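Local coordinates for activator of Hsp90 ATPase homologue 1/2-like C-terminal domain-containing protein (Enterococcus faecalis, PDB 2NN5) that is of unknown function but belongs to the AHA1 family of Hsp90 ATPase activator-like proteins and binds a magnesium ion, at residues T40-S45 and G144-L149; K115-A118 and T122-V125; K99-T104 and I110-K115. All blocks are in the same frame, centred on the assembly; numbering follows the deposited sequence. Where two conformers were deposited one is given.

Interaction 1: T40-S45 and G144-L149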
ATOM      1  N   THR A  40       1.094   6.277   5.571  1.00 10.46           N
ATOM      2  CA  THR A  40       2.372   6.693   4.966  1.00 10.50           C
ATOM      3  C   THR A  40       2.076   7.445   3.669  1.00 10.90           C
ATOM      4  O   THR A  40       0.926   7.587   3.291  1.00 12.67           O
ATOM      5  CB  THR A  40       3.260   5.487   4.730  1.00 11.57           C
ATOM      6  OG1 THR A  40       4.567   5.908   4.341  1.00 11.17           O
ATOM      7  CG2 THR A  40       2.695   4.553   3.673  1.00 12.96           C
ATOM      8  N   GLU A  41       3.125   7.959   3.059  1.00 11.20           N
ATOM      9  CA  GLU A  41       2.953   8.745   1.839  1.00 13.38           C
ATOM     10  C   GLU A  41       3.999   8.364   0.828  1.00 12.33           C
ATOM     11  O   GLU A  41       5.143   8.076   1.202  1.00 11.81           O
ATOM     12  CB  GLU A  41       3.157  10.261   2.162  1.00 15.78           C
ATOM     13  CG  GLU A  41       2.347  10.783   3.270  1.00 19.86           C
ATOM     14  CD  GLU A  41       2.576  12.269   3.511  1.00 21.59           C
ATOM     15  OE1 GLU A  41       3.588  12.866   2.995  1.00 24.50           O
ATOM     16  OE2 GLU A  41       1.728  12.845   4.243  1.00 30.52           O
ATOM     17  N   ARG A  42       3.626   8.453  -0.454  1.00 10.85           N
ATOM     18  CA  ARG A  42       4.635   8.327  -1.522  1.00 11.16           C
ATOM     19  C   ARG A  42       4.488   9.538  -2.439  1.00 11.57           C
ATOM     20  O   ARG A  42       3.426   9.763  -2.994  1.00 12.00           O
ATOM     21  CB  ARG A  42       4.490   7.022  -2.342  1.00 11.12           C
ATOM     22  CG  ARG A  42       4.663   5.757  -1.566  1.00 10.15           C
ATOM     23  CD  ARG A  42       6.098   5.584  -1.087  1.00 10.64           C
ATOM     24  NE  ARG A  42       6.282   4.357  -0.316  1.00 10.47           N
ATOM     25  CZ  ARG A  42       5.995   4.246   0.985  1.00 10.01           C
ATOM     26  NH1 ARG A  42       6.270   3.082   1.604  1.00 10.63           N
ATOM     27  NH2 ARG A  42       5.403   5.268   1.646  1.00 10.45           N
ATOM     28  N   ALA A  43       5.573  10.292  -2.600  1.00 11.61           N
ATOM     29  CA  ALA A  43       5.632  11.387  -3.579  1.00 12.23           C
ATOM     30  C   ALA A  43       6.002  10.712  -4.903  1.00 12.45           C
ATOM     31  O   ALA A  43       7.083  10.143  -5.026  1.00 14.73           O
ATOM     32  CB  ALA A  43       6.694  12.422  -3.238  1.00 13.74           C
ATOM     33  N   ILE A  44       5.100  10.780  -5.881  1.00 12.40           N
ATOM     34  CA  ILE A  44       5.304  10.127  -7.182  1.00 11.93           C
ATOM     35  C   ILE A  44       5.217  11.177  -8.284  1.00 12.67           C
ATOM     36  O   ILE A  44       4.255  11.940  -8.313  1.00 13.73           O
ATOM     37  CB  ILE A  44       4.238   9.023  -7.417  1.00 12.88           C
ATOM     38  CG1 ILE A  44       4.259   8.002  -6.249  1.00 13.48           C
ATOM     39  CG2 ILE A  44       4.533   8.320  -8.719  1.00 13.50           C
ATOM     40  CD1 ILE A  44       3.178   6.940  -6.298  1.00 12.96           C
ATOM     41  N   SER A  45       6.212  11.211  -9.174  1.00 13.22           N
ATOM     42  CA  SER A  45       6.244  12.239 -10.239  0.60 13.31           C
ATOM     43  C   SER A  45       5.387  11.822 -11.435  1.00 14.00           C
ATOM     44  O   SER A  45       5.871  11.640 -12.570  1.00 16.51           O
ATOM     45  CB  SER A  45       7.659  12.509 -10.702  0.60 14.42           C
ATOM     46  OG  SER A  45       8.238  11.296 -11.104  0.60 17.18           O
ATOM     47  N   GLY A 144       5.001  -5.293   4.478  1.00 11.38           N
ATOM     48  CA  GLY A 144       4.661  -5.663   3.092  1.00 11.29           C
ATOM     49  C   GLY A 144       4.119  -4.479   2.296  1.00  9.48           C
ATOM     50  O   GLY A 144       4.490  -4.265   1.145  1.00 11.66           O
ATOM     51  N   TRP A 145       3.216  -3.697   2.909  1.00 10.14           N
ATOM     52  CA  TRP A 145       2.704  -2.519   2.223  1.00 10.20           C
ATOM     53  C   TRP A 145       3.789  -1.491   1.944  1.00 10.90           C
ATOM     54  O   TRP A 145       3.811  -0.898   0.856  1.00 11.72           O
ATOM     55  CB  TRP A 145       1.575  -1.858   3.040  1.00 10.60           C
ATOM     56  CG  TRP A 145       0.288  -2.620   2.824  1.00 10.77           C
ATOM     57  CD1 TRP A 145      -0.409  -3.390   3.718  1.00 11.90           C
ATOM     58  CD2 TRP A 145      -0.404  -2.730   1.558  1.00 10.37           C
ATOM     59  NE1 TRP A 145      -1.511  -3.957   3.088  1.00 13.98           N
ATOM     60  CE2 TRP A 145      -1.535  -3.562   1.771  1.00 11.31           C
ATOM     61  CE3 TRP A 145      -0.236  -2.123   0.295  1.00 10.91           C
ATOM     62  CZ2 TRP A 145      -2.446  -3.853   0.742  1.00 13.90           C
ATOM     63  CZ3 TRP A 145      -1.132  -2.443  -0.734  1.00 12.04           C
ATOM     64  CH2 TRP A 145      -2.219  -3.273  -0.495  1.00 12.95           C
ATOM     65  N   SER A 146       4.697  -1.270   2.894  1.00 12.04           N
ATOM     66  CA  SER A 146       5.753  -0.287   2.657  0.60 11.31           C
ATOM     67  C   SER A 146       6.586  -0.689   1.438  1.00 11.17           C
ATOM     68  O   SER A 146       6.945   0.180   0.606  1.00 11.10           O
ATOM     69  CB  SER A 146       6.606  -0.156   3.919  0.60 12.25           C
ATOM     70  OG  SER A 146       5.806   0.414   4.941  0.60 13.64           O
ATOM     71  N   ILE A 147       6.848  -2.005   1.306  1.00 10.72           N
ATOM     72  CA  ILE A 147       7.665  -2.530   0.208  1.00 11.62           C
ATOM     73  C   ILE A 147       6.917  -2.388  -1.118  1.00 10.90           C
ATOM     74  O   ILE A 147       7.501  -1.933  -2.132  1.00 11.90           O
ATOM     75  CB  ILE A 147       8.120  -4.001   0.492  1.00 12.64           C
ATOM     76  CG1 ILE A 147       9.036  -4.015   1.732  1.00 15.29           C
ATOM     77  CG2 ILE A 147       8.761  -4.619  -0.754  1.00 16.82           C
ATOM     78  CD1 ILE A 147       9.232  -5.391   2.411  1.00 16.38           C
ATOM     79  N   VAL A 148       5.643  -2.823  -1.157  1.00 10.19           N
ATOM     80  CA  VAL A 148       4.986  -2.743  -2.463  1.00 10.14           C
ATOM     81  C   VAL A 148       4.670  -1.301  -2.853  1.00  9.64           C
ATOM     82  O   VAL A 148       4.641  -1.002  -4.060  1.00 10.27           O
ATOM     83  CB  VAL A 148       3.709  -3.671  -2.604  1.00 10.59           C
ATOM     84  CG1 VAL A 148       4.070  -5.114  -2.397  1.00 13.31           C
ATOM     85  CG2 VAL A 148       2.631  -3.219  -1.647  1.00 11.18           C
ATOM     86  N   LEU A 149       4.426  -0.418  -1.881  1.00  9.77           N
ATOM     87  CA  LEU A 149       4.244   1.014  -2.228  1.00 10.14           C
ATOM     88  C   LEU A 149       5.521   1.619  -2.786  1.00 10.51           C
ATOM     89  O   LEU A 149       5.450   2.508  -3.653  1.00 10.61           O
ATOM     90  CB  LEU A 149       3.726   1.847  -1.020  1.00 10.47           C
ATOM     91  CG  LEU A 149       2.331   1.459  -0.546  1.00 11.48           C
ATOM     92  CD1 LEU A 149       2.086   2.057   0.819  1.00 11.77           C
ATOM     93  CD2 LEU A 149       1.266   1.867  -1.570  1.00 13.49           C
TER
HETATM   94  O   HOH W   1       6.534   3.050   4.466  1.00 22.54           O
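In the helix-grip arrangement expected of an AHA1-like, SRPBCC-type fold, the long helix 138-157 lies against the antiparallel sheet, and Arg42 and Thr40 of strand 35-44 meet Ser146 and Leu149 of that helix. Strand 40-44 and helix 144-149 run almost parallel, their axes 6° apart and 10.1 Å at closest approach. Arg42 spans this gap. Its chain bends at chi2 (-68°) and lies across Leu149 at about a right angle, with Leu149 CB over one guanidinium face, 3.7 Å from Arg42 NE. At the edge, Arg42 NH1 donates to Ser146 O over 3.1 Å, in the carbonyl plane and on a lone pair. The other terminal nitrogen turns back to its own strand: Arg42 NH2 gives one hydrogen to Thr40 OG1 at 2.9 Å, 2° out of the guanidinium plane, and another to Glu41 O from above the carbonyl plane. These bonds fix the rotation of the group. Asp27 also holds Thr40 OG1. Beside Arg42, Thr40 and Leu149 pass in opposite directions, Thr40 CG2 3.8 Å from Leu149 CD1. In one conformer, Ser146 OG bonds to Tyr175 and to a water, which accepts from Arg42 NH1 at 2.9 Å.

Interaction 2: K115-A118 and T122-V125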
ATOM      1  N   LYS A 115      -3.505  12.838  -3.740  1.00 12.54           N
ATOM      2  CA  LYS A 115      -3.498  14.287  -3.527  0.60 13.93           C
ATOM      3  C   LYS A 115      -2.590  14.949  -4.579  1.00 14.48           C
ATOM      4  O   LYS A 115      -1.399  14.702  -4.630  1.00 16.23           O
ATOM      5  CB  LYS A 115      -3.023  14.586  -2.093  0.60 14.55           C
ATOM      6  CG  LYS A 115      -3.993  14.104  -0.990  0.60 16.95           C
ATOM      7  CD  LYS A 115      -3.481  14.514   0.405  0.60 17.26           C
ATOM      8  CE  LYS A 115      -4.328  13.920   1.546  0.60 19.45           C
ATOM      9  NZ  LYS A 115      -3.809  14.190   2.935  0.60 23.73           N
ATOM     10  N   GLU A 116      -3.152  15.810  -5.427  1.00 14.56           N
ATOM     11  CA  GLU A 116      -2.339  16.492  -6.460  1.00 15.74           C
ATOM     12  C   GLU A 116      -1.407  17.482  -5.786  1.00 14.72           C
ATOM     13  O   GLU A 116      -1.869  18.311  -4.939  1.00 16.84           O
ATOM     14  CB  GLU A 116      -3.264  17.194  -7.480  1.00 16.74           C
ATOM     15  CG  GLU A 116      -2.482  17.792  -8.639  1.00 17.70           C
ATOM     16  CD  GLU A 116      -3.339  18.072  -9.857  1.00 19.16           C
ATOM     17  OE1 GLU A 116      -4.301  17.283 -10.134  1.00 20.80           O
ATOM     18  OE2 GLU A 116      -3.005  19.059 -10.572  1.00 18.96           O
ATOM     19  N   GLN A 117      -0.109  17.437  -6.129  1.00 15.66           N
ATOM     20  CA  GLN A 117       0.839  18.418  -5.594  1.00 17.26           C
ATOM     21  C   GLN A 117       1.109  19.437  -6.687  1.00 17.91           C
ATOM     22  O   GLN A 117       1.301  20.608  -6.388  1.00 20.04           O
ATOM     23  CB  GLN A 117       2.146  17.779  -5.167  1.00 17.75           C
ATOM     24  CG  GLN A 117       1.910  16.654  -4.176  1.00 21.04           C
ATOM     25  CD  GLN A 117       1.397  17.118  -2.801  1.00 27.47           C
ATOM     26  OE1 GLN A 117       2.164  17.631  -1.951  1.00 29.00           O
ATOM     27  NE2 GLN A 117       0.109  16.888  -2.557  1.00 28.28           N
ATOM     28  N   ALA A 118       1.147  18.960  -7.930  1.00 17.82           N
ATOM     29  CA  ALA A 118       1.410  19.761  -9.164  1.00 19.04           C
ATOM     30  C   ALA A 118       0.859  18.945 -10.337  1.00 20.78           C
ATOM     31  O   ALA A 118       0.423  17.811 -10.141  1.00 20.18           O
ATOM     32  CB  ALA A 118       2.893  20.019  -9.308  1.00 20.46           C
ATOM     33  N   THR A 122       2.143  13.815  -7.622  1.00 14.01           N
ATOM     34  CA  THR A 122       1.068  13.397  -6.749  1.00 13.75           C
ATOM     35  C   THR A 122       1.653  12.955  -5.424  1.00 12.44           C
ATOM     36  O   THR A 122       2.736  12.389  -5.384  1.00 12.96           O
ATOM     37  CB  THR A 122       0.355  12.199  -7.360  1.00 15.31           C
ATOM     38  OG1 THR A 122      -0.237  12.600  -8.592  1.00 18.70           O
ATOM     39  CG2 THR A 122      -0.732  11.607  -6.414  1.00 16.39           C
ATOM     40  N   LEU A 123       0.928  13.213  -4.338  1.00 12.26           N
ATOM     41  CA  LEU A 123       1.233  12.592  -3.065  0.60 12.68           C
ATOM     42  C   LEU A 123       0.183  11.534  -2.853  1.00 13.06           C
ATOM     43  O   LEU A 123      -0.997  11.836  -2.654  1.00 14.46           O
ATOM     44  CB  LEU A 123       1.192  13.623  -1.943  0.60 14.68           C
ATOM     45  CG  LEU A 123       1.690  13.124  -0.584  0.60 14.19           C
ATOM     46  CD1 LEU A 123       3.186  12.875  -0.682  0.60 12.14           C
ATOM     47  CD2 LEU A 123       1.405  14.204   0.446  0.60 16.84           C
ATOM     48  N   LEU A 124       0.626  10.283  -2.917  1.00 11.82           N
ATOM     49  CA  LEU A 124      -0.285   9.165  -2.658  1.00 12.81           C
ATOM     50  C   LEU A 124      -0.229   8.947  -1.156  1.00 13.07           C
ATOM     51  O   LEU A 124       0.841   8.628  -0.632  1.00 13.12           O
ATOM     52  CB  LEU A 124       0.176   7.916  -3.439  1.00 12.79           C
ATOM     53  CG  LEU A 124      -0.588   6.606  -3.148  1.00 14.56           C
ATOM     54  CD1 LEU A 124      -2.071   6.695  -3.477  1.00 19.09           C
ATOM     55  CD2 LEU A 124      -0.012   5.465  -4.006  1.00 15.99           C
ATOM     56  N   VAL A 125      -1.364   9.156  -0.476  1.00 12.09           N
ATOM     57  CA  VAL A 125      -1.448   8.990   0.966  1.00 12.57           C
ATOM     58  C   VAL A 125      -2.136   7.640   1.190  1.00 12.49           C
ATOM     59  O   VAL A 125      -3.292   7.414   0.787  1.00 12.13           O
ATOM     60  CB  VAL A 125      -2.177  10.154   1.658  1.00 13.67           C
ATOM     61  CG1 VAL A 125      -2.173   9.915   3.197  1.00 15.61           C
ATOM     62  CG2 VAL A 125      -1.443  11.417   1.364  1.00 13.76           C
TER
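Lys115 O is gripped from the facing strand by Leu123 N at 2.8 Å, with an N-H...O angle of 169° and the donor in the carbonyl plane. Thr122 CA adds a CA-H...O contact to the same oxygen, and Gln117 NE2 reaches it through a weak bond of 3.4 Å. The return bond, Lys115 N to Leu123 O at 2.9 Å, closes the antiparallel hydrogen-bonded pair; Glu116 and Thr122 form the adjoining non-hydrogen-bonded pair. Side chains then extend the contact along the face that carries Lys115 and Leu123. The Gln117 chain folds back at chi2 (-68°), which lays its amide across Leu123, with Gln117 NE2 3.5 Å from Leu123 CB and Gln117 CG close to Leu123 N. Lys115, in one of its two conformers, instead stays extended beyond CG and runs obliquely over Val125, so that Lys115 CD and CE each lie 3.8 Å from Val125 CG2. Its contact here is therefore made mainly by these methylenes, with the aliphatic stem resting on a valine branch. On the other face, Thr122 CG2 comes within 3.6 Å of Lys115 O, while its hydroxyl bonds to Ala46 O. A classic beta bulge, in which Gln117 and Ala118 both face Gln121, marks the turning of the chain at the end of this beta hairpin. Strand 121-130 is paired along its other edge with strand 35-44, through backbone bonds of Thr122 to Ile44 and Leu124 to Arg42, and Thr122 packs on Pro48 and Ile51 of helix 48-56.

Interaction 3: K99-T104 and I110-K115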
ATOM      1  N   LYS A  99      -9.403   9.861  -7.434  1.00 12.53           N
ATOM      2  CA  LYS A  99      -9.355  10.598  -6.182  0.60 14.54           C
ATOM      3  C   LYS A  99      -9.039   9.665  -4.997  1.00 13.19           C
ATOM      4  O   LYS A  99      -8.091   9.894  -4.257  1.00 14.97           O
ATOM      5  CB  LYS A  99     -10.712  11.300  -5.944  0.60 14.41           C
ATOM      6  CG  LYS A  99     -11.105  12.454  -6.937  0.60 16.44           C
ATOM      7  CD  LYS A  99     -12.462  13.084  -6.557  0.60 17.03           C
ATOM      8  CE  LYS A  99     -13.734  12.594  -7.354  0.60 22.26           C
ATOM      9  NZ  LYS A  99     -13.682  12.021  -8.789  0.60 21.96           N
ATOM     10  N   TYR A 100      -9.890   8.658  -4.789  1.00 12.50           N
ATOM     11  CA  TYR A 100      -9.652   7.760  -3.640  1.00 12.63           C
ATOM     12  C   TYR A 100     -10.260   6.395  -3.821  1.00 12.04           C
ATOM     13  O   TYR A 100     -11.172   6.216  -4.635  1.00 11.27           O
ATOM     14  CB  TYR A 100     -10.092   8.343  -2.298  1.00 14.98           C
ATOM     15  CG  TYR A 100     -11.519   8.781  -2.255  1.00 14.64           C
ATOM     16  CD1 TYR A 100     -11.865  10.151  -2.345  1.00 16.02           C
ATOM     17  CD2 TYR A 100     -12.545   7.863  -2.081  1.00 17.16           C
ATOM     18  CE1 TYR A 100     -13.238  10.569  -2.274  1.00 18.44           C
ATOM     19  CE2 TYR A 100     -13.899   8.269  -2.002  1.00 18.63           C
ATOM     20  CZ  TYR A 100     -14.240   9.611  -2.103  1.00 19.83           C
ATOM     21  OH  TYR A 100     -15.591   9.948  -2.051  1.00 22.27           O
ATOM     22  N   LEU A 101      -9.717   5.444  -3.055  1.00 11.24           N
ATOM     23  CA  LEU A 101     -10.119   4.044  -3.141  1.00 10.17           C
ATOM     24  C   LEU A 101      -9.932   3.416  -1.783  1.00  9.35           C
ATOM     25  O   LEU A 101      -8.827   3.454  -1.244  1.00 10.70           O
ATOM     26  CB  LEU A 101      -9.222   3.287  -4.153  1.00 10.76           C
ATOM     27  CG  LEU A 101      -9.580   1.833  -4.377  1.00 11.89           C
ATOM     28  CD1 LEU A 101     -10.989   1.651  -5.046  1.00 11.07           C
ATOM     29  CD2 LEU A 101      -8.512   1.161  -5.248  1.00 12.21           C
ATOM     30  N   GLY A 102     -11.009   2.852  -1.229  1.00  9.17           N
ATOM     31  CA  GLY A 102     -10.893   2.084  -0.004  1.00  9.68           C
ATOM     32  C   GLY A 102     -11.224   0.637  -0.311  1.00 10.31           C
ATOM     33  O   GLY A 102     -12.153   0.354  -1.053  1.00 10.56           O
ATOM     34  N   VAL A 103     -10.450  -0.274   0.256  1.00  9.02           N
ATOM     35  CA  VAL A 103     -10.550  -1.725  -0.061  1.00  8.75           C
ATOM     36  C   VAL A 103     -10.466  -2.555   1.201  1.00 10.03           C
ATOM     37  O   VAL A 103      -9.686  -2.237   2.096  1.00  9.54           O
ATOM     38  CB  VAL A 103      -9.396  -2.174  -1.048  1.00  9.48           C
ATOM     39  CG1 VAL A 103      -9.714  -3.542  -1.615  1.00 10.40           C
ATOM     40  CG2 VAL A 103      -9.198  -1.192  -2.184  1.00 10.72           C
ATOM     41  N   THR A 104     -11.305  -3.571   1.266  1.00 10.46           N
ATOM     42  CA  THR A 104     -11.187  -4.466   2.411  0.60 12.46           C
ATOM     43  C   THR A 104      -9.871  -5.229   2.311  1.00 11.97           C
ATOM     44  O   THR A 104      -9.363  -5.583   1.264  1.00 13.09           O
ATOM     45  CB  THR A 104     -12.475  -5.276   2.733  0.60 13.77           C
ATOM     46  OG1 THR A 104     -12.268  -6.683   2.869  0.60 17.13           O
ATOM     47  CG2 THR A 104     -13.645  -4.873   1.886  0.60  7.62           C
ATOM     48  N   ILE A 110      -7.665  -0.926   3.717  1.00 10.19           N
ATOM     49  CA  ILE A 110      -6.604  -0.053   3.158  1.00 10.22           C
ATOM     50  C   ILE A 110      -7.272   1.068   2.386  1.00  9.57           C
ATOM     51  O   ILE A 110      -8.398   0.906   1.823  1.00 10.87           O
ATOM     52  CB  ILE A 110      -5.672  -0.833   2.226  1.00 10.32           C
ATOM     53  CG1 ILE A 110      -6.446  -1.461   1.057  1.00 11.00           C
ATOM     54  CG2 ILE A 110      -4.850  -1.891   3.051  1.00 11.75           C
ATOM     55  CD1 ILE A 110      -5.503  -2.314   0.149  1.00 11.71           C
ATOM     56  N   TYR A 111      -6.604   2.221   2.334  1.00 10.24           N
ATOM     57  CA  TYR A 111      -7.212   3.435   1.731  1.00  9.63           C
ATOM     58  C   TYR A 111      -6.128   4.200   1.000  1.00  9.68           C
ATOM     59  O   TYR A 111      -5.063   4.468   1.578  1.00 11.01           O
ATOM     60  CB  TYR A 111      -7.887   4.276   2.823  1.00 11.47           C
ATOM     61  CG  TYR A 111      -8.752   5.367   2.292  1.00 12.86           C
ATOM     62  CD1 TYR A 111     -10.062   5.078   1.929  1.00 13.85           C
ATOM     63  CD2 TYR A 111      -8.283   6.673   2.194  1.00 13.67           C
ATOM     64  CE1 TYR A 111     -10.906   6.112   1.430  1.00 14.33           C
ATOM     65  CE2 TYR A 111      -9.099   7.689   1.739  1.00 14.78           C
ATOM     66  CZ  TYR A 111     -10.394   7.402   1.338  1.00 14.65           C
ATOM     67  OH  TYR A 111     -11.168   8.490   0.930  1.00 19.42           O
ATOM     68  N   PHE A 112      -6.404   4.509  -0.277  1.00  9.85           N
ATOM     69  CA  PHE A 112      -5.497   5.275  -1.144  1.00  9.90           C
ATOM     70  C   PHE A 112      -6.154   6.625  -1.409  1.00 10.51           C
ATOM     71  O   PHE A 112      -7.268   6.686  -1.893  1.00 12.46           O
ATOM     72  CB  PHE A 112      -5.277   4.548  -2.475  1.00 10.38           C
ATOM     73  CG  PHE A 112      -4.741   3.149  -2.314  1.00  9.19           C
ATOM     74  CD1 PHE A 112      -3.349   2.884  -2.390  1.00 10.58           C
ATOM     75  CD2 PHE A 112      -5.615   2.055  -2.109  1.00 11.14           C
ATOM     76  CE1 PHE A 112      -2.868   1.561  -2.254  1.00 11.34           C
ATOM     77  CE2 PHE A 112      -5.107   0.732  -1.929  1.00 10.27           C
ATOM     78  CZ  PHE A 112      -3.728   0.510  -2.003  1.00 11.44           C
ATOM     79  N   ASP A 113      -5.426   7.693  -1.130  1.00 10.81           N
ATOM     80  CA  ASP A 113      -5.899   9.063  -1.354  1.00 11.72           C
ATOM     81  C   ASP A 113      -4.889   9.773  -2.255  1.00 11.34           C
ATOM     82  O   ASP A 113      -3.708   9.921  -1.901  1.00 12.70           O
ATOM     83  CB  ASP A 113      -5.933   9.747   0.014  1.00 13.59           C
ATOM     84  CG  ASP A 113      -6.688  11.024   0.014  1.00 18.29           C
ATOM     85  OD1 ASP A 113      -7.170  11.446  -1.052  1.00 22.03           O
ATOM     86  OD2 ASP A 113      -6.841  11.577   1.149  1.00 23.09           O
ATOM     87  N   LEU A 114      -5.339  10.131  -3.450  1.00 12.00           N
ATOM     88  CA  LEU A 114      -4.440  10.712  -4.437  0.60 12.11           C
ATOM     89  C   LEU A 114      -4.526  12.238  -4.316  1.00 13.20           C
ATOM     90  O   LEU A 114      -5.507  12.809  -4.715  1.00 14.78           O
ATOM     91  CB  LEU A 114      -4.844  10.224  -5.846  0.60 13.74           C
ATOM     92  CG  LEU A 114      -4.531   8.755  -6.190  0.60 13.17           C
ATOM     93  CD1 LEU A 114      -5.389   7.711  -5.434  0.60 14.28           C
ATOM     94  CD2 LEU A 114      -4.655   8.496  -7.709  0.60 13.82           C
ATOM     95  N   LYS A 115      -3.505  12.838  -3.740  1.00 12.54           N
ATOM     96  CA  LYS A 115      -3.498  14.287  -3.527  0.60 13.93           C
ATOM     97  C   LYS A 115      -2.590  14.949  -4.579  1.00 14.48           C
ATOM     98  O   LYS A 115      -1.399  14.702  -4.630  1.00 16.23           O
ATOM     99  CB  LYS A 115      -3.023  14.586  -2.093  0.60 14.55           C
ATOM    100  CG  LYS A 115      -3.993  14.104  -0.990  0.60 16.95           C
ATOM    101  CD  LYS A 115      -3.481  14.514   0.405  0.60 17.26           C
ATOM    102  CE  LYS A 115      -4.328  13.920   1.546  0.60 19.45           C
ATOM    103  NZ  LYS A 115      -3.809  14.190   2.935  0.60 23.73           N
TER
HETATM  104  O   HOH W   2      -8.261  12.588  -3.164  1.00 30.17           O
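Tyr111 reaches across to Tyr100 and sets its hydroxyl over one face of that ring, Tyr111 OH lying 3.2 Å from Tyr100 CG and offset toward the rim. The rings are near parallel (24°) but slid apart, with centroids 5.9 Å distant, so the hydroxyl makes the closest approach and the faces barely overlap. Tyr111 CG stands anti to its backbone nitrogen (chi1 -169°), which carries the ring past Gly102, where Tyr111 CD1 lies 3.7 Å from Gly102 CA. On the other face, Val103 CB packs on Ile110 CG1 at 3.7 Å. Between the strands, Leu101 O sits at the edge of the Phe112 ring. A water lies between Asp113 OD1 (2.6 Å) and Lys99 O, with more acceptors around it than it has protons.

The backbone of this antiparallel beta hairpin positions these groups. Leu101 and Phe112 form a hydrogen-bonded pair, with Phe112 N to Leu101 O at 2.8 Å and 173°. Val103 and Ile110 form another, and Leu114 N closes on Lys99 O. A classic bulge places Lys99 and Tyr100 both opposite Ala96 of strand 86-96. Farther out, Trp52 of helix 48-56 packs on Leu101 and Leu114, Leu55 on Phe112 and Leu114, and Trp79 on Leu101, Val103 and Ile110.

Backbone bonds thus set the register, while the chemistry divides by face: apolar and buried toward the helix, more polar and partly exposed where the tyrosines and Asp113 lie.

The three contacts lie about 12 to 13 Å apart, centre to centre, on one antiparallel sheet in which strands 35-44, 121-130, 108-116 and 100-105 are consecutive neighbours. Along the chain, interaction 3 leads into interaction 2 at Lys115, and both fall between the distant segments 40-45 and 144-149 of interaction 1. Backbone bonds carry one contact into the next: Arg42 N meets Leu124 O, and Val125 N meets Asp113 O. Helix 138-157 adds a second connection, since Trp145 packs on Ile110 and Phe112. Two hairpins that share strand 108-116 thus supply three consecutive strands of the sheet, and the long-range contact is one of the points that join the helix to it, consistent with an AHA1-like fold.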